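Local atomic coordinates of Ral guanine nucleotide dissociation stimulator-like 2 (Mus musculus, PDB entry 4JGW), a protein that probably acts as a guanine nucleotide exchange factor and may be an effector of Ras and/or Rap, represented here by its N-terminal Ras-GEF motif and catalytic CDC25-homology region. Residues K434-R437 / G438-L441; G139-D142 / R143-F147; A298-C301 / R302-R305. All coordinates share one frame; numbering follows the deposited sequence.

Contact 1: residues K434-R437 / G438-L441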
# COMPACT_ATOMS: atom_id res chain seq x y z
N LYS A 434 8.51 1.12 6.43
CA LYS A 434 9.80 1.32 7.10
C LYS A 434 9.85 0.60 8.46
O LYS A 434 10.91 0.16 8.89
CB LYS A 434 10.17 2.81 7.21
CG LYS A 434 10.18 3.41 8.62
CD LYS A 434 8.83 4.00 8.99
CE LYS A 434 8.66 4.10 10.50
NZ LYS A 434 7.24 4.34 10.86
N GLU A 435 8.69 0.47 9.11
CA GLU A 435 8.59 -0.28 10.36
C GLU A 435 8.70 -1.78 10.09
O GLU A 435 9.27 -2.52 10.89
CB GLU A 435 7.29 0.04 11.09
CG GLU A 435 7.35 -0.21 12.59
CD GLU A 435 6.00 -0.13 13.28
OE1 GLU A 435 5.15 0.69 12.85
OE2 GLU A 435 5.78 -0.89 14.25
N CYS A 436 8.16 -2.22 8.95
CA CYS A 436 8.26 -3.61 8.49
C CYS A 436 9.71 -4.05 8.26
O CYS A 436 10.04 -5.22 8.45
CB CYS A 436 7.44 -3.80 7.21
SG CYS A 436 7.40 -5.50 6.59
N ARG A 437 10.55 -3.10 7.85
CA ARG A 437 11.99 -3.34 7.65
C ARG A 437 12.69 -3.78 8.94
O ARG A 437 13.75 -4.41 8.90
CB ARG A 437 12.67 -2.10 7.06
CG ARG A 437 12.20 -1.76 5.66
CD ARG A 437 13.01 -0.63 5.02
NE ARG A 437 12.58 -0.38 3.65
CZ ARG A 437 11.73 0.57 3.28
NH1 ARG A 437 11.22 1.41 4.17
NH2 ARG A 437 11.40 0.71 2.00
N GLY A 438 12.08 -3.45 10.08
CA GLY A 438 12.59 -3.82 11.40
C GLY A 438 12.63 -5.31 11.73
O GLY A 438 13.32 -5.72 12.65
N TYR A 439 11.87 -6.11 10.97
CA TYR A 439 11.88 -7.57 11.14
C TYR A 439 13.27 -8.16 10.94
O TYR A 439 14.03 -7.72 10.07
CB TYR A 439 10.91 -8.26 10.17
CG TYR A 439 9.46 -8.26 10.58
CD1 TYR A 439 8.48 -7.75 9.72
CD2 TYR A 439 9.04 -8.78 11.80
CE1 TYR A 439 7.14 -7.75 10.08
CE2 TYR A 439 7.70 -8.79 12.17
CZ TYR A 439 6.75 -8.27 11.30
OH TYR A 439 5.42 -8.26 11.63
N ASP A 440 13.59 -9.17 11.75
CA ASP A 440 14.83 -9.93 11.61
C ASP A 440 14.49 -11.42 11.70
O ASP A 440 14.61 -12.04 12.76
CB ASP A 440 15.84 -9.53 12.69
CG ASP A 440 17.23 -10.08 12.44
OD1 ASP A 440 18.02 -10.16 13.41
OD2 ASP A 440 17.55 -10.43 11.28
N LEU A 441 14.07 -11.98 10.57
CA LEU A 441 13.57 -13.36 10.52
C LEU A 441 14.36 -14.21 9.54
O LEU A 441 14.78 -13.74 8.48
CB LEU A 441 12.08 -13.38 10.16
CG LEU A 441 11.11 -12.58 11.04
CD1 LEU A 441 9.76 -12.41 10.34
CD2 LEU A 441 10.92 -13.23 12.41
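The amide of G438 turns back to the last part of helix 416-436, its N lying 3.1 Å from E435 O in a hydrogen bond from residue i+3 back to i. That bond is bent at the hydrogen. The next amide repeats the i+3 to i pattern: Y439 N bonds to C436 O at 3.2 Å, nearly straight at the hydrogen (167°). This second bond closes a type I turn running from C436 to Y439.

The Y439 side chain then folds back beside C436, the first residue of the turn. Its CG lies beside the backbone N (chi1 -81°), which carries CD1 to 3.2 Å from C436 O; the carbonyl oxygen meets the ring obliquely. The C436 sulfur approaches the edge of the ring. With SG anti to the backbone N, the sulfur sits 4.0 Å from Y439 CD1 and 83° off the ring normal, a sulfur-aromatic contact. The ring is thus engaged along the CD1 side by both the carbonyl and the sulfur of C436, while Y439 OH has its partner in L304 O at the end of helix 284-303.

Further along, L441 packs on L212 of helix 203-219, the same helix that receives C436 on A215 and Y439 on T211. The arrangement is a type I turn at the exit of a helix, with a Cys-aromatic contact laid across it, and it leads the chain along helix 203-219 of the Ras-GEF catalytic region.

Contact 2: residues G139-D142 / R143-F147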
# COMPACT_ATOMS: atom_id res chain seq x y z
N GLY A 139 11.79 8.88 -25.27
CA GLY A 139 11.72 10.14 -26.01
C GLY A 139 11.76 11.37 -25.12
O GLY A 139 12.39 12.37 -25.46
N GLN A 140 11.08 11.29 -23.97
CA GLN A 140 11.05 12.37 -22.99
C GLN A 140 12.40 12.56 -22.31
O GLN A 140 12.75 13.67 -21.90
CB GLN A 140 9.96 12.13 -21.94
CG GLN A 140 8.53 12.29 -22.46
CD GLN A 140 7.96 11.03 -23.08
OE1 GLN A 140 8.65 10.03 -23.26
NE2 GLN A 140 6.67 11.08 -23.42
N LEU A 141 13.16 11.47 -22.19
CA LEU A 141 14.51 11.50 -21.63
C LEU A 141 15.45 12.26 -22.56
O LEU A 141 16.22 13.11 -22.11
CB LEU A 141 15.02 10.08 -21.38
CG LEU A 141 15.93 9.78 -20.18
CD1 LEU A 141 16.09 8.28 -20.00
CD2 LEU A 141 17.30 10.45 -20.27
N ASP A 142 15.38 11.93 -23.86
CA ASP A 142 16.17 12.62 -24.89
C ASP A 142 15.76 14.09 -24.98
O ASP A 142 16.59 14.96 -25.21
CB ASP A 142 15.98 11.95 -26.25
CG ASP A 142 16.36 10.47 -26.25
OD1 ASP A 142 17.17 10.05 -25.39
OD2 ASP A 142 15.84 9.73 -27.11
N ARG A 143 14.47 14.34 -24.78
CA ARG A 143 13.90 15.68 -24.74
C ARG A 143 14.49 16.49 -23.58
O ARG A 143 14.70 17.70 -23.70
CB ARG A 143 12.39 15.58 -24.58
CG ARG A 143 11.57 16.57 -25.38
CD ARG A 143 10.10 16.39 -25.05
NE ARG A 143 9.23 17.27 -25.82
CZ ARG A 143 7.91 17.33 -25.69
NH1 ARG A 143 7.29 16.58 -24.79
NH2 ARG A 143 7.21 18.16 -26.45
N LEU A 144 14.77 15.81 -22.47
CA LEU A 144 15.33 16.46 -21.28
C LEU A 144 16.82 16.74 -21.40
O LEU A 144 17.27 17.86 -21.15
CB LEU A 144 15.05 15.62 -20.02
CG LEU A 144 15.71 16.04 -18.70
CD1 LEU A 144 15.12 17.34 -18.17
CD2 LEU A 144 15.58 14.93 -17.66
N GLU A 145 17.60 15.72 -21.78
CA GLU A 145 19.06 15.86 -21.81
C GLU A 145 19.58 16.72 -22.97
O GLU A 145 20.67 17.27 -22.89
CB GLU A 145 19.76 14.49 -21.74
CG GLU A 145 19.98 13.76 -23.07
CD GLU A 145 20.89 12.55 -22.92
OE1 GLU A 145 20.47 11.55 -22.30
OE2 GLU A 145 22.03 12.61 -23.43
N SER A 146 18.78 16.83 -24.03
CA SER A 146 19.09 17.75 -25.13
C SER A 146 18.84 19.20 -24.69
O SER A 146 19.52 20.11 -25.16
CB SER A 146 18.27 17.43 -26.38
OG SER A 146 16.89 17.68 -26.18
N PHE A 147 17.87 19.39 -23.80
CA PHE A 147 17.57 20.70 -23.23
C PHE A 147 18.69 21.19 -22.32
O PHE A 147 19.03 22.38 -22.32
CB PHE A 147 16.23 20.66 -22.47
CG PHE A 147 16.10 21.72 -21.41
CD1 PHE A 147 15.68 23.01 -21.73
CD2 PHE A 147 16.40 21.43 -20.08
CE1 PHE A 147 15.56 23.99 -20.76
CE2 PHE A 147 16.28 22.41 -19.09
CZ PHE A 147 15.86 23.69 -19.43
O HOH W 1 18.73 9.40 -23.24
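The E145 side chain leans across the methyl CD2 of L141 one turn earlier, its OE1 3.9 Å from that carbon. CG of E145 takes the position between the backbone N and the carbonyl carbon (chi1 86°), and from there the extended chain places the carboxylate beside L141, where a water links it to D142. This water donates to D142 OD1 at 2.7 Å and to E145 OE1 at 2.9 Å. The other oxygen of E145, OE2, forms a salt bridge with R171 of helix 164-172, and L141 packs on L170 of that helix.

S146 bends its hydroxyl back to the preceding turn. OG donates to D142 O at 2.9 Å, lying in the carbonyl plane on a lone pair, while S146 N bonds to the same oxygen at 3.1 Å. D142 O is therefore gripped twice. R143 uses CB against Q140 O (3.3 Å); its extended chain ends in a salt bridge with D98 of helix 89-101. L144 turns its side chain onto L122 of helix 108-128.

Along this helix of the N-terminal Ras-GEF motif, D142 OD1 and E145 OE1 stand 4.8 Å apart as like charges. The shared water, donating to both, would ease their repulsion, and R171 would probably steady the negative charge on E145.

Contact 3: residues A298-C301 / R302-R305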
# COMPACT_ATOMS: atom_id res chain seq x y z
N ALA A 298 -2.33 -18.06 14.56
CA ALA A 298 -2.90 -16.72 14.43
C ALA A 298 -2.48 -15.84 15.60
O ALA A 298 -2.17 -14.66 15.41
CB ALA A 298 -4.42 -16.79 14.34
N GLU A 299 -2.45 -16.42 16.80
CA GLU A 299 -2.01 -15.71 18.00
C GLU A 299 -0.53 -15.33 17.92
O GLU A 299 -0.15 -14.22 18.32
CB GLU A 299 -2.32 -16.54 19.25
CG GLU A 299 -1.87 -15.93 20.58
CD GLU A 299 -2.62 -14.67 20.98
OE1 GLU A 299 -3.50 -14.18 20.23
OE2 GLU A 299 -2.32 -14.14 22.07
N GLU A 300 0.30 -16.23 17.40
CA GLU A 300 1.74 -15.96 17.24
C GLU A 300 2.02 -14.92 16.15
O GLU A 300 2.99 -14.17 16.24
CB GLU A 300 2.52 -17.25 16.97
CG GLU A 300 2.50 -18.26 18.12
CD GLU A 300 3.42 -17.89 19.28
OE1 GLU A 300 4.19 -16.91 19.18
OE2 GLU A 300 3.36 -18.59 20.32
N CYS A 301 1.16 -14.89 15.13
CA CYS A 301 1.20 -13.84 14.11
C CYS A 301 0.91 -12.46 14.71
O CYS A 301 1.54 -11.47 14.34
CB CYS A 301 0.20 -14.14 12.98
SG CYS A 301 0.69 -15.46 11.85
N ARG A 302 -0.05 -12.40 15.64
CA ARG A 302 -0.43 -11.16 16.30
C ARG A 302 0.70 -10.61 17.17
O ARG A 302 0.92 -9.40 17.21
CB ARG A 302 -1.68 -11.38 17.16
CG ARG A 302 -2.35 -10.09 17.64
CD ARG A 302 -3.33 -10.37 18.78
NE ARG A 302 -2.78 -10.01 20.08
CZ ARG A 302 -2.06 -10.81 20.86
NH1 ARG A 302 -1.77 -12.04 20.46
NH2 ARG A 302 -1.62 -10.39 22.03
N LEU A 303 1.40 -11.51 17.86
CA LEU A 303 2.55 -11.14 18.69
C LEU A 303 3.69 -10.59 17.84
O LEU A 303 4.46 -9.76 18.30
CB LEU A 303 3.02 -12.34 19.52
CG LEU A 303 2.08 -12.87 20.60
CD1 LEU A 303 2.41 -14.32 20.97
CD2 LEU A 303 2.09 -11.98 21.84
N LEU A 304 3.77 -11.07 16.60
CA LEU A 304 4.73 -10.55 15.62
C LEU A 304 4.20 -9.33 14.87
O LEU A 304 4.90 -8.76 14.03
CB LEU A 304 5.11 -11.65 14.62
CG LEU A 304 6.02 -12.79 15.08
CD1 LEU A 304 6.03 -13.88 14.04
CD2 LEU A 304 7.43 -12.30 15.38
N ARG A 305 2.97 -8.94 15.19
CA ARG A 305 2.28 -7.81 14.54
C ARG A 305 2.06 -8.03 13.04
O ARG A 305 2.05 -7.07 12.26
CB ARG A 305 3.01 -6.48 14.81
CG ARG A 305 3.01 -6.04 16.27
CD ARG A 305 3.56 -4.62 16.42
NE ARG A 305 2.71 -3.64 15.73
CZ ARG A 305 3.00 -2.34 15.61
NH1 ARG A 305 4.11 -1.84 16.14
NH2 ARG A 305 2.16 -1.54 14.96
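R302 and E299 meet in the last turns of helix 284-303, which ends in a Schellman motif: R305 leaves the helix with a positive phi of 62°.

The two side chains run alongside each other in one direction, with carboxylate and guanidinium planes 15° apart as modelled. E299 is bent at its second torsion and R302 at its third (chi3 102°), which folds NH1 back to E299 OE2. E299 OE2 and R302 NH1 form a salt bridge of 2.7 Å, though the modelled place of NH1 is less sure. Around the pair, helix 334-344 contributes V339 and L343 against E299.

Among backbone bonds, R302 N to A298 O (3.1 Å) and L303 N to E299 O (3.2 Å) keep the helical pattern. L304 N then divides itself, bonding to E300 O at 3.2 Å and weakly to C301 O. R305 N bonds to R302 O at 2.9 Å, and R305 also makes backbone hydrogen bonds with V388.

Van der Waals contacts complete the turn. The buried C301 packs on A207 of helix 203-219 and on S309 and V310 of helix 307-318. L304 sets CG 3.5 Å from E300 O. The E300 and L303 side chains pass at a slant, and L303 CD1 comes within 3.6 Å of E300 OE1.

How the contacts relate
Along the chain the order is contact 2, contact 3, contact 1. Contact 2 lies on helix 138-151 of the N-terminal Ras-GEF motif, its centre about 50 Å from that of contact 3 and about 39 Å from that of contact 1, touching neither. Contacts 1 and 3 both belong to the Ras-GEF region and their centres are about 15 Å apart. There they meet directly, E435 OE2 forming a salt bridge with R305 NH1 at 2.7 Å. The ends of helices 416-436 and 284-303 are so tied together, both resting on helix 203-219, whereas contact 2 belongs to a separate helical bundle.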